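Local coordinates for MutT/nudix family protein (Shewanella oneidensis, PDB 3GZ5), which probably acts as an ADP-ribose-dependent transcriptional regulator of NAD metabolism, joining a Nudix domain to a DNA-binding winged-helix domain, at residues V39-R44 and Q147-A152; E66-T71 and V105-T110; Q70-K75 and P85-L90. All coordinates share one frame; numbering follows the deposited sequence.

Interaction 1 of 3, residues V39-R44 and Q147-A152; sequences VLLVQR and QLIEQA
The apolar layer between the Nudix beta sheet and helix 145-162 is built here from Val39 and Leu41 of strand 36-43 and Ile149 of the helix. The backbones stay well apart, with Val39 CA and Ile149 CA, the closest pair, separated by 8.4 Å, so methyl groups alone bridge the gap. Ile149 does the reaching: its CG1 stands beside the backbone N and the chain then runs on extended (chi2 163°), which carries CD1 out to the strand. There it meets Leu41 CD2 at 4.1 Å, the two side chains crossing at a slant, and Val39 CG2 at 4.5 Å. Val39 and Leu41 are two residues apart on one strand and offer methyls to the same side; Val39 CG2 and Leu41 CD2 are themselves 4.3 Å apart, so the three carbons form a nearly even triangle. This is the packing of the Nudix alpha/beta/alpha sandwich, in which helices cover both faces of a central mixed sheet. Val136 of helix 133-136 touches all three side chains, and Leu133 and Leu141 also lie against Ile149, adding to the cluster. The strand is held by backbone bonds of Val39 with Trp131 and Leu41 with Lys129.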
loop_
_atom_site.group_PDB
_atom_site.type_symbol
_atom_site.label_atom_id
_atom_site.label_comp_id
_atom_site.label_asym_id
_atom_site.label_seq_id
_atom_site.Cartn_x
_atom_site.Cartn_y
_atom_site.Cartn_z
ATOM N N VAL B 39 17.605 -4.413 -10.842
ATOM C CA VAL B 39 16.473 -3.503 -11.093
ATOM C C VAL B 39 16.553 -3.004 -12.546
ATOM O O VAL B 39 17.648 -2.671 -13.034
ATOM C CB VAL B 39 16.386 -2.372 -10.004
ATOM C CG1 VAL B 39 17.693 -1.619 -9.890
ATOM C CG2 VAL B 39 15.233 -1.401 -10.254
ATOM N N LEU B 40 15.427 -3.044 -13.257
ATOM C CA LEU B 40 15.387 -2.593 -14.650
ATOM C C LEU B 40 15.370 -1.072 -14.740
ATOM O O LEU B 40 14.511 -0.429 -14.147
ATOM C CB LEU B 40 14.174 -3.143 -15.405
ATOM C CG LEU B 40 14.258 -2.862 -16.917
ATOM C CD1 LEU B 40 15.238 -3.825 -17.595
ATOM C CD2 LEU B 40 12.906 -2.961 -17.581
ATOM N N LEU B 41 16.332 -0.506 -15.471
ATOM C CA LEU B 41 16.434 0.948 -15.629
ATOM C C LEU B 41 16.465 1.374 -17.090
ATOM O O LEU B 41 16.785 0.584 -17.987
ATOM C CB LEU B 41 17.617 1.524 -14.858
ATOM C CG LEU B 41 17.600 1.456 -13.330
ATOM C CD1 LEU B 41 18.773 2.257 -12.809
ATOM C CD2 LEU B 41 16.301 1.952 -12.682
ATOM N N VAL B 42 16.067 2.627 -17.309
ATOM C CA VAL B 42 15.847 3.193 -18.635
ATOM C C VAL B 42 16.566 4.525 -18.644
ATOM O O VAL B 42 16.453 5.312 -17.694
ATOM C CB VAL B 42 14.322 3.403 -18.934
ATOM C CG1 VAL B 42 14.091 4.084 -20.297
ATOM C CG2 VAL B 42 13.577 2.083 -18.871
ATOM N N GLN B 43 17.348 4.757 -19.693
ATOM C CA GLN B 43 18.091 6.001 -19.790
ATOM C C GLN B 43 17.205 7.085 -20.400
ATOM O O GLN B 43 16.554 6.853 -21.425
ATOM C CB GLN B 43 19.366 5.824 -20.612
ATOM C CG GLN B 43 20.459 6.734 -20.133
ATOM C CD GLN B 43 21.661 6.800 -21.062
ATOM O OE1 GLN B 43 21.681 6.207 -22.156
ATOM N NE2 GLN B 43 22.670 7.542 -20.631
ATOM N N ARG B 44 17.192 8.251 -19.753
ATOM C CA ARG B 44 16.346 9.369 -20.179
ATOM C C ARG B 44 16.871 10.087 -21.428
ATOM O O ARG B 44 17.836 10.869 -21.363
ATOM C CB ARG B 44 16.160 10.375 -19.041
ATOM C CG ARG B 44 15.278 9.905 -17.907
ATOM C CD ARG B 44 14.609 11.094 -17.256
ATOM N NE ARG B 44 13.569 11.643 -18.130
ATOM C CZ ARG B 44 13.092 12.879 -18.047
ATOM N NH1 ARG B 44 12.153 13.290 -18.889
ATOM N NH2 ARG B 44 13.566 13.712 -17.140
ATOM N N GLN B 147 14.749 7.050 -4.336
ATOM C CA GLN B 147 13.929 6.950 -3.151
ATOM C C GLN B 147 12.779 5.954 -3.349
ATOM O O GLN B 147 12.459 5.190 -2.438
ATOM C CB GLN B 147 13.393 8.338 -2.822
ATOM C CG GLN B 147 12.920 8.542 -1.401
ATOM C CD GLN B 147 12.714 10.016 -1.097
ATOM O OE1 GLN B 147 13.256 10.890 -1.797
ATOM N NE2 GLN B 147 11.935 10.306 -0.049
ATOM N N LEU B 148 12.177 5.969 -4.542
ATOM C CA LEU B 148 11.164 4.981 -4.950
ATOM C C LEU B 148 11.721 3.541 -4.968
ATOM O O LEU B 148 11.054 2.614 -4.527
ATOM C CB LEU B 148 10.563 5.354 -6.316
ATOM C CG LEU B 148 9.672 6.604 -6.423
ATOM C CD1 LEU B 148 9.305 6.866 -7.857
ATOM C CD2 LEU B 148 8.389 6.529 -5.547
ATOM N N ILE B 149 12.946 3.371 -5.464
ATOM C CA ILE B 149 13.665 2.075 -5.439
ATOM C C ILE B 149 13.874 1.561 -4.012
ATOM O O ILE B 149 13.541 0.410 -3.709
ATOM C CB ILE B 149 14.971 2.117 -6.294
ATOM C CG1 ILE B 149 14.589 2.286 -7.762
ATOM C CG2 ILE B 149 15.811 0.843 -6.150
ATOM C CD1 ILE B 149 15.688 2.743 -8.661
ATOM N N GLU B 150 14.372 2.429 -3.132
ATOM C CA GLU B 150 14.521 2.110 -1.707
ATOM C C GLU B 150 13.206 1.694 -1.016
ATOM O O GLU B 150 13.185 0.765 -0.198
ATOM C CB GLU B 150 15.110 3.313 -0.947
ATOM C CG GLU B 150 16.520 3.716 -1.378
ATOM C CD GLU B 150 17.062 4.934 -0.609
ATOM O OE1 GLU B 150 16.266 5.605 0.101
ATOM O OE2 GLU B 150 18.286 5.212 -0.719
ATOM N N GLN B 151 12.121 2.404 -1.321
ATOM C CA GLN B 151 10.809 2.033 -0.827
ATOM C C GLN B 151 10.354 0.654 -1.379
ATOM O O GLN B 151 9.876 -0.194 -0.627
ATOM C CB GLN B 151 9.802 3.137 -1.142
ATOM C CG GLN B 151 8.585 3.118 -0.228
ATOM C CD GLN B 151 7.745 4.387 -0.306
ATOM O OE1 GLN B 151 8.227 5.469 -0.691
ATOM N NE2 GLN B 151 6.472 4.260 0.070
ATOM N N ALA B 152 10.513 0.444 -2.685
ATOM C CA ALA B 152 10.185 -0.844 -3.304
ATOM C C ALA B 152 10.989 -1.979 -2.665
ATOM O O ALA B 152 10.438 -3.025 -2.342
ATOM C CB ALA B 152 10.424 -0.793 -4.813
#

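Interaction 2 of 3, residues E66-T71 and V105-T110; sequences ESLEQT and VTVCYT
The first turn of helix 68-80 lies over strand 104-112 with Leu68 CA 8.3 Å from Val107 CA and Glu69 CA 8.8 Å from Tyr109 CA, a spacing that side chains must fill. Tyr109 and Leu68 fill it in nearly equal measure. The tyrosine CG lies anti to the carbonyl carbon (chi1 -75°), and the ring projects from the strand until its hydroxyl reaches the first turn at Leu68: Tyr109 OH is 3.3 Å from Leu68 CB and 3.6 Å from the carbonyl carbon, Leu68 C. Glu69 N is also 3.6 Å from Tyr109 OH, but no hydrogen bond is formed between the segments, so the contact is one of packing. Beside it, Leu68 CB is directed toward the strand, and Leu68 CD1 ends 4.4 Å from Val107 CG1. The solvent-exposed Glu69 flanks the contact.

The turn that receives the hydroxyl is fixed by its own cap: Ser67, at the N-cap, accepts the capping bond from Gln70 N at its OG, 3.2 Å long and nearly straight (169°). The partial positive charge of a helix start may polarise the nearby phenol oxygen. Val25 of strand 22-33 packs against both Leu68 and Tyr109, while Trp103 of the second subunit touches Leu68 and Thr92 of the second subunit touches Val107, so the contact adjoins the dimer interface. The arrangement is that of the Nudix fold: helix 68-80 occupies the place of the helix in the Nudix loop-helix-loop motif and lies on one face of the mixed sheet.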
loop_
_atom_site.group_PDB
_atom_site.type_symbol
_atom_site.label_atom_id
_atom_site.label_comp_id
_atom_site.label_asym_id
_atom_site.label_seq_id
_atom_site.Cartn_x
_atom_site.Cartn_y
_atom_site.Cartn_z
ATOM N N GLU B 66 -6.939 1.424 -20.187
ATOM C CA GLU B 66 -8.260 1.535 -19.556
ATOM C C GLU B 66 -8.174 1.642 -18.016
ATOM O O GLU B 66 -9.147 1.995 -17.357
ATOM C CB GLU B 66 -9.133 0.347 -19.955
ATOM C CG GLU B 66 -9.145 0.112 -21.467
ATOM C CD GLU B 66 -10.344 -0.691 -21.934
ATOM O OE1 GLU B 66 -11.313 -0.059 -22.422
ATOM O OE2 GLU B 66 -10.323 -1.945 -21.804
ATOM N N SER B 67 -7.007 1.328 -17.457
ATOM C CA SER B 67 -6.750 1.448 -16.021
ATOM C C SER B 67 -5.269 1.803 -15.802
ATOM O O SER B 67 -4.458 1.715 -16.733
ATOM C CB SER B 67 -7.065 0.135 -15.304
ATOM O OG SER B 67 -6.083 -0.814 -15.695
ATOM N N LEU B 68 -4.924 2.181 -14.573
ATOM C CA LEU B 68 -3.526 2.430 -14.204
ATOM C C LEU B 68 -2.636 1.199 -14.336
ATOM O O LEU B 68 -1.505 1.317 -14.777
ATOM C CB LEU B 68 -3.449 2.987 -12.797
ATOM C CG LEU B 68 -4.039 4.390 -12.617
ATOM C CD1 LEU B 68 -4.034 4.687 -11.149
ATOM C CD2 LEU B 68 -3.255 5.446 -13.458
ATOM N N GLU B 69 -3.145 0.022 -13.990
ATOM C CA GLU B 69 -2.399 -1.213 -14.216
ATOM C C GLU B 69 -2.076 -1.444 -15.696
ATOM O O GLU B 69 -0.954 -1.850 -16.039
ATOM C CB GLU B 69 -3.109 -2.440 -13.612
ATOM C CG GLU B 69 -2.248 -3.692 -13.616
ATOM C CD GLU B 69 -2.995 -4.934 -13.147
ATOM O OE1 GLU B 69 -3.358 -5.770 -14.000
ATOM O OE2 GLU B 69 -3.226 -5.075 -11.927
ATOM N N GLN B 70 -3.048 -1.218 -16.577
ATOM C CA GLN B 70 -2.773 -1.337 -18.018
ATOM C C GLN B 70 -1.691 -0.329 -18.436
ATOM O O GLN B 70 -0.790 -0.646 -19.186
ATOM C CB GLN B 70 -4.054 -1.199 -18.829
ATOM C CG GLN B 70 -5.033 -2.339 -18.537
ATOM C CD GLN B 70 -6.225 -2.449 -19.501
ATOM O OE1 GLN B 70 -7.055 -3.371 -19.378
ATOM N NE2 GLN B 70 -6.322 -1.526 -20.443
ATOM N N THR B 71 -1.744 0.879 -17.892
ATOM C CA THR B 71 -0.686 1.845 -18.132
ATOM C C THR B 71 0.714 1.300 -17.768
ATOM O O THR B 71 1.603 1.308 -18.602
ATOM C CB THR B 71 -0.966 3.161 -17.409
ATOM O OG1 THR B 71 -2.256 3.657 -17.837
ATOM C CG2 THR B 71 0.148 4.181 -17.721
ATOM N N VAL B 105 2.757 14.259 -9.982
ATOM C CA VAL B 105 2.283 13.099 -9.257
ATOM C C VAL B 105 2.728 11.848 -9.990
ATOM O O VAL B 105 2.549 11.744 -11.191
ATOM C CB VAL B 105 0.728 13.132 -9.110
ATOM C CG1 VAL B 105 0.213 11.872 -8.450
ATOM C CG2 VAL B 105 0.305 14.348 -8.298
ATOM N N THR B 106 3.310 10.906 -9.272
ATOM C CA THR B 106 3.700 9.650 -9.873
ATOM C C THR B 106 3.102 8.453 -9.102
ATOM O O THR B 106 3.273 8.318 -7.886
ATOM C CB THR B 106 5.267 9.515 -10.035
ATOM O OG1 THR B 106 5.563 8.695 -11.180
ATOM C CG2 THR B 106 5.866 8.850 -8.851
ATOM N N VAL B 107 2.389 7.601 -9.827
ATOM C CA VAL B 107 1.871 6.371 -9.256
ATOM C C VAL B 107 2.917 5.264 -9.484
ATOM O O VAL B 107 3.212 4.882 -10.631
ATOM C CB VAL B 107 0.497 6.013 -9.847
ATOM C CG1 VAL B 107 -0.091 4.802 -9.124
ATOM C CG2 VAL B 107 -0.458 7.249 -9.799
ATOM N N CYS B 108 3.511 4.804 -8.388
ATOM C CA CYS B 108 4.621 3.856 -8.435
ATOM C C CYS B 108 4.180 2.456 -8.113
ATOM O O CYS B 108 3.427 2.249 -7.166
ATOM C CB CYS B 108 5.775 4.259 -7.494
ATOM S SG CYS B 108 7.335 3.345 -7.932
ATOM N N TYR B 109 4.652 1.510 -8.929
ATOM C CA TYR B 109 4.384 0.082 -8.820
ATOM C C TYR B 109 5.683 -0.660 -8.521
ATOM O O TYR B 109 6.775 -0.158 -8.870
ATOM C CB TYR B 109 3.818 -0.458 -10.145
ATOM C CG TYR B 109 2.370 -0.064 -10.383
ATOM C CD1 TYR B 109 1.340 -0.970 -10.142
ATOM C CD2 TYR B 109 2.038 1.212 -10.803
ATOM C CE1 TYR B 109 0.007 -0.621 -10.329
ATOM C CE2 TYR B 109 0.697 1.589 -10.982
ATOM C CZ TYR B 109 -0.303 0.664 -10.751
ATOM O OH TYR B 109 -1.623 1.017 -10.919
ATOM N N THR B 110 5.551 -1.820 -7.852
ATOM C CA THR B 110 6.611 -2.826 -7.786
ATOM C C THR B 110 6.260 -3.980 -8.700
ATOM O O THR B 110 5.103 -4.406 -8.762
ATOM C CB THR B 110 6.827 -3.440 -6.367
ATOM O OG1 THR B 110 7.015 -2.402 -5.416
ATOM C CG2 THR B 110 8.117 -4.308 -6.362
#

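Interaction 3 of 3, residues Q70-K75 and P85-L90; sequences QTVLRK and PYIEQL
Ile87 CD1 of strand 86-95 touches both Val72 and Leu73 of helix 68-80, and the fit is closest on the valine side. Val72 CG1 meets Ile87 CD1 at 3.5 Å, the two side chains approaching tip to tip, with Val72 CG2 somewhat farther from the same carbon at 4.2 Å. With Ile87 CG1 anti to the backbone N (chi1 -167°), CD1 is carried to the helix, where it meets the Val72 methyl lying between N and the carbonyl carbon. Leu73 makes a looser neighbour. Its CD2 passes slantwise over Ile87, 3.9 Å from Ile87 CD1 and 4.0 Å from Ile87 CG2. The tighter contact thus belongs to the buried Val72, the longer ones to Leu73, which is partly exposed. On the helix, Arg74 turns to other partners and forms salt bridges with Asp65 and Glu78. Inward, Val72 also rests on Val25 and Ala27 of strand 22-33 and on Tyr109 of strand 104-112; strand 86-95 in turn pairs antiparallel with strand 104-112, and Leu90 of the same strand as Ile87 packs on helix 145-162.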
loop_
_atom_site.group_PDB
_atom_site.type_symbol
_atom_site.label_atom_id
_atom_site.label_comp_id
_atom_site.label_asym_id
_atom_site.label_seq_id
_atom_site.Cartn_x
_atom_site.Cartn_y
_atom_site.Cartn_z
ATOM N N GLN B 70 -3.048 -1.218 -16.577
ATOM C CA GLN B 70 -2.773 -1.337 -18.018
ATOM C C GLN B 70 -1.691 -0.329 -18.436
ATOM O O GLN B 70 -0.790 -0.646 -19.186
ATOM C CB GLN B 70 -4.054 -1.199 -18.829
ATOM C CG GLN B 70 -5.033 -2.339 -18.537
ATOM C CD GLN B 70 -6.225 -2.449 -19.501
ATOM O OE1 GLN B 70 -7.055 -3.371 -19.378
ATOM N NE2 GLN B 70 -6.322 -1.526 -20.443
ATOM N N THR B 71 -1.744 0.879 -17.892
ATOM C CA THR B 71 -0.686 1.845 -18.132
ATOM C C THR B 71 0.714 1.300 -17.768
ATOM O O THR B 71 1.603 1.308 -18.602
ATOM C CB THR B 71 -0.966 3.161 -17.409
ATOM O OG1 THR B 71 -2.256 3.657 -17.837
ATOM C CG2 THR B 71 0.148 4.181 -17.721
ATOM N N VAL B 72 0.884 0.798 -16.548
ATOM C CA VAL B 72 2.194 0.325 -16.102
ATOM C C VAL B 72 2.665 -0.967 -16.803
ATOM O O VAL B 72 3.858 -1.155 -16.994
ATOM C CB VAL B 72 2.289 0.231 -14.532
ATOM C CG1 VAL B 72 1.498 -0.964 -13.972
ATOM C CG2 VAL B 72 3.764 0.224 -14.081
ATOM N N LEU B 73 1.738 -1.821 -17.217
ATOM C CA LEU B 73 2.083 -3.059 -17.923
ATOM C C LEU B 73 2.531 -2.777 -19.359
ATOM O O LEU B 73 3.457 -3.434 -19.879
ATOM C CB LEU B 73 0.908 -4.046 -17.923
ATOM C CG LEU B 73 0.468 -4.628 -16.573
ATOM C CD1 LEU B 73 -0.780 -5.477 -16.715
ATOM C CD2 LEU B 73 1.591 -5.421 -15.915
ATOM N N ARG B 74 1.858 -1.804 -19.988
ATOM C CA ARG B 74 2.292 -1.284 -21.276
ATOM C C ARG B 74 3.676 -0.677 -21.162
ATOM O O ARG B 74 4.535 -1.025 -21.945
ATOM C CB ARG B 74 1.307 -0.259 -21.860
ATOM C CG ARG B 74 1.810 0.340 -23.183
ATOM C CD ARG B 74 0.910 1.399 -23.788
ATOM N NE ARG B 74 0.438 2.412 -22.852
ATOM C CZ ARG B 74 1.053 3.563 -22.583
ATOM N NH1 ARG B 74 0.495 4.412 -21.736
ATOM N NH2 ARG B 74 2.224 3.864 -23.127
ATOM N N LYS B 75 3.914 0.208 -20.187
ATOM C CA LYS B 75 5.253 0.820 -20.069
ATOM C C LYS B 75 6.330 -0.229 -19.854
ATOM O O LYS B 75 7.447 -0.052 -20.310
ATOM C CB LYS B 75 5.363 1.883 -18.958
ATOM C CG LYS B 75 4.373 3.039 -18.981
ATOM C CD LYS B 75 4.289 3.808 -20.328
ATOM C CE LYS B 75 5.546 4.584 -20.699
ATOM N NZ LYS B 75 5.409 5.155 -22.075
ATOM N N PRO B 85 4.916 -11.420 -14.458
ATOM C CA PRO B 85 3.863 -12.199 -13.798
ATOM C C PRO B 85 3.389 -11.598 -12.469
ATOM O O PRO B 85 2.330 -11.978 -11.980
ATOM C CB PRO B 85 4.524 -13.571 -13.582
ATOM C CG PRO B 85 5.995 -13.267 -13.437
ATOM C CD PRO B 85 6.238 -12.075 -14.361
ATOM N N TYR B 86 4.138 -10.662 -11.897
ATOM C CA TYR B 86 3.721 -10.068 -10.621
ATOM C C TYR B 86 3.884 -8.549 -10.643
ATOM O O TYR B 86 4.926 -8.028 -11.012
ATOM C CB TYR B 86 4.475 -10.663 -9.406
ATOM C CG TYR B 86 4.049 -10.022 -8.090
ATOM C CD1 TYR B 86 4.667 -8.859 -7.628
ATOM C CD2 TYR B 86 3.001 -10.552 -7.332
ATOM C CE1 TYR B 86 4.272 -8.235 -6.428
ATOM C CE2 TYR B 86 2.588 -9.937 -6.129
ATOM C CZ TYR B 86 3.230 -8.782 -5.693
ATOM O OH TYR B 86 2.828 -8.143 -4.532
ATOM N N ILE B 87 2.839 -7.864 -10.216
ATOM C CA ILE B 87 2.826 -6.404 -10.163
ATOM C C ILE B 87 1.875 -5.933 -9.080
ATOM O O ILE B 87 0.797 -6.484 -8.914
ATOM C CB ILE B 87 2.516 -5.764 -11.578
ATOM C CG1 ILE B 87 2.813 -4.268 -11.562
ATOM C CG2 ILE B 87 1.056 -6.050 -12.033
ATOM C CD1 ILE B 87 3.315 -3.751 -12.880
ATOM N N GLU B 88 2.294 -4.928 -8.322
ATOM C CA GLU B 88 1.516 -4.390 -7.229
ATOM C C GLU B 88 1.868 -2.924 -7.057
ATOM O O GLU B 88 3.053 -2.544 -7.085
ATOM C CB GLU B 88 1.853 -5.143 -5.922
ATOM C CG GLU B 88 1.147 -4.583 -4.679
ATOM C CD GLU B 88 1.639 -5.199 -3.376
ATOM O OE1 GLU B 88 0.798 -5.492 -2.494
ATOM O OE2 GLU B 88 2.871 -5.375 -3.218
ATOM N N GLN B 89 0.851 -2.097 -6.853
ATOM C CA GLN B 89 1.066 -0.687 -6.576
ATOM C C GLN B 89 1.873 -0.498 -5.284
ATOM O O GLN B 89 1.566 -1.103 -4.246
ATOM C CB GLN B 89 -0.295 0.016 -6.479
ATOM C CG GLN B 89 -0.325 1.439 -6.988
ATOM C CD GLN B 89 -1.714 2.036 -6.939
ATOM O OE1 GLN B 89 -2.438 2.064 -7.948
ATOM N NE2 GLN B 89 -2.089 2.520 -5.784
ATOM N N LEU B 90 2.921 0.316 -5.353
ATOM C CA LEU B 90 3.751 0.654 -4.209
ATOM C C LEU B 90 3.226 1.888 -3.440
ATOM O O LEU B 90 2.890 1.825 -2.254
ATOM C CB LEU B 90 5.194 0.892 -4.683
ATOM C CG LEU B 90 6.250 1.215 -3.612
ATOM C CD1 LEU B 90 6.405 0.079 -2.602
ATOM C CD2 LEU B 90 7.612 1.633 -4.212
#

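How the interactions relate
All three interactions belong to one Nudix domain and reach the same mixed sheet. Interactions 2 and 3, with centres 6 Å apart, use successive turns of helix 68-80 against adjacent strands; a probable backbone hydrogen bond joins these strands, with Leu90 N 2.7 Å from Cys108 O. Interaction 1 lies 15 and 14 Å from them, centre to centre, and its helix covers the other sheet face: Leu148 CD2 packs 4.0 Å from Cys108 CB, whereas Val107 and Tyr109 look to helix 68-80. The sodium ion, at Ile122, Val125 and Val128, lies about 10 Å from the Leu41 side chain. In sequence, interactions 2 and 3 fall between the two segments of interaction 1.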